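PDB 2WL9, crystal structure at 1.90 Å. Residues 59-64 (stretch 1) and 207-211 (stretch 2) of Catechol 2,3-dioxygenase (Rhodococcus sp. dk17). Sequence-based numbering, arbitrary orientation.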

# COMPACT_ATOMS: atom_id res chain seq x y z
N SER C 59 32.78 25.12 -33.68
CA SER C 59 33.43 23.93 -33.11
C SER C 59 32.39 22.81 -32.97
O SER C 59 31.21 23.04 -33.18
CB SER C 59 34.06 24.28 -31.76
OG SER C 59 34.54 23.13 -31.10
N ASP C 60 32.83 21.60 -32.64
CA ASP C 60 31.90 20.48 -32.44
C ASP C 60 32.32 19.63 -31.25
O ASP C 60 32.80 18.50 -31.41
CB ASP C 60 31.77 19.64 -33.70
CG ASP C 60 30.81 20.25 -34.70
OD1 ASP C 60 29.63 20.48 -34.35
OD2 ASP C 60 31.24 20.51 -35.84
N ASP C 61 32.15 20.18 -30.06
CA ASP C 61 32.60 19.54 -28.84
C ASP C 61 31.83 20.07 -27.64
O ASP C 61 30.94 20.93 -27.76
CB ASP C 61 34.11 19.77 -28.65
CG ASP C 61 34.80 18.63 -27.92
OD1 ASP C 61 34.16 17.91 -27.12
OD2 ASP C 61 36.02 18.44 -28.17
N LEU C 62 32.16 19.54 -26.47
CA LEU C 62 31.63 20.03 -25.21
C LEU C 62 32.24 21.39 -24.90
O LEU C 62 33.45 21.58 -25.07
CB LEU C 62 31.98 19.03 -24.11
CG LEU C 62 31.63 19.30 -22.65
CD1 LEU C 62 30.14 19.14 -22.40
CD2 LEU C 62 32.41 18.31 -21.81
N ALA C 63 31.40 22.33 -24.46
CA ALA C 63 31.84 23.67 -24.04
C ALA C 63 31.95 23.80 -22.51
O ALA C 63 32.92 24.37 -22.00
CB ALA C 63 30.90 24.75 -24.61
N TYR C 64 30.95 23.28 -21.78
CA TYR C 64 30.97 23.28 -20.31
C TYR C 64 30.00 22.27 -19.68
O TYR C 64 28.98 21.91 -20.27
CB TYR C 64 30.74 24.68 -19.73
CG TYR C 64 29.56 25.43 -20.31
CD1 TYR C 64 28.26 25.24 -19.83
CD2 TYR C 64 29.75 26.36 -21.34
CE1 TYR C 64 27.18 25.94 -20.36
CE2 TYR C 64 28.69 27.05 -21.88
CZ TYR C 64 27.42 26.85 -21.40
OH TYR C 64 26.39 27.57 -21.96
N ASP C 207 39.54 11.92 -28.89
CA ASP C 207 39.92 13.10 -29.67
C ASP C 207 39.02 14.32 -29.39
O ASP C 207 39.30 15.43 -29.85
CB ASP C 207 40.03 12.78 -31.17
CG ASP C 207 38.69 12.47 -31.82
OD1 ASP C 207 37.67 12.32 -31.11
OD2 ASP C 207 38.66 12.36 -33.07
N LYS C 208 37.97 14.11 -28.61
CA LYS C 208 37.09 15.19 -28.18
C LYS C 208 36.96 15.19 -26.65
O LYS C 208 37.33 14.21 -26.00
CB LYS C 208 35.72 15.08 -28.86
CG LYS C 208 35.74 15.41 -30.36
CD LYS C 208 34.34 15.53 -30.95
CE LYS C 208 34.38 16.08 -32.39
NZ LYS C 208 34.93 15.11 -33.37
N ARG C 209 36.46 16.29 -26.08
CA ARG C 209 36.24 16.38 -24.64
C ARG C 209 35.20 15.38 -24.15
O ARG C 209 35.24 14.95 -23.00
CB ARG C 209 35.77 17.78 -24.24
CG ARG C 209 36.87 18.82 -24.13
CD ARG C 209 36.26 20.17 -23.77
NE ARG C 209 37.30 21.19 -23.58
CZ ARG C 209 37.12 22.49 -23.77
NH1 ARG C 209 35.94 22.95 -24.17
NH2 ARG C 209 38.13 23.33 -23.56
N ILE C 210 34.27 15.03 -25.03
CA ILE C 210 33.14 14.17 -24.69
C ILE C 210 33.05 12.98 -25.64
O ILE C 210 33.26 13.12 -26.85
CB ILE C 210 31.81 15.01 -24.65
CG1 ILE C 210 30.61 14.18 -24.16
CG2 ILE C 210 31.52 15.66 -26.01
CD1 ILE C 210 29.50 15.04 -23.53
N ASN C 211 32.78 11.80 -25.08
CA ASN C 211 32.55 10.62 -25.89
C ASN C 211 31.07 10.43 -26.18
O ASN C 211 30.67 10.28 -27.33
CB ASN C 211 33.13 9.36 -25.24
CG ASN C 211 32.76 8.10 -25.99
OD1 ASN C 211 33.27 7.85 -27.09
ND2 ASN C 211 31.87 7.32 -25.42

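A carboxylate placed at the start of a strand can act as a bracket for a neighbouring loop, accepting backbone amides from both segments. Residues 59-64 and 207-211 of this catechol 2,3-dioxygenase, far apart in sequence, illustrate the principle. Their closest CA atoms, Leu62 CA and Arg209 CA, lie 5.9 Å apart, and no backbone-to-backbone hydrogen bond joins them; side chains do the linking.

Asp61 is the centre of the contact. Its CA-to-CB bond runs sideways, but the carboxylate end comes nearer and receives the amide of Arg209. The bond from Arg209 N to Asp61 OD2, 3.0 Å long, is nearly straight at 167°, whereas that from Arg209 N to Asp61 OD1, also 3.0 Å, is bent to 128° and weak. OD1 is better engaged within its own stretch, where Leu62 N donates to Asp61 OD1 at 2.7 Å. One carboxylate thus satisfies an amide from each stretch, tying the strand to the loop.

Arg209 returns the connection. With chi2 and chi3 both t, its side chain reaches out extended until NH1 donates to the carbonyl of Leu62, with 3.0 Å between Arg209 NH1 and Leu62 O. That oxygen lies near the guanidinium plane, at its edge, where the N-H bonds point. Arg209 therefore binds through its amide at one end and its guanidinium at the other.

Beside these polar links, apolar side chains meet: Leu62 CB lies 3.9 Å from Ile210 CG2, and both residues are buried.

Not every polar atom is so well served. Lys208 brings a methylene rather than a donor to Asp60, with Lys208 CE 3.1 Å from Asp60 O, and that buried carbonyl finds no hydrogen-bond partner. The carboxylate oxygens of Asp60, by contrast, are satisfied elsewhere in the structure.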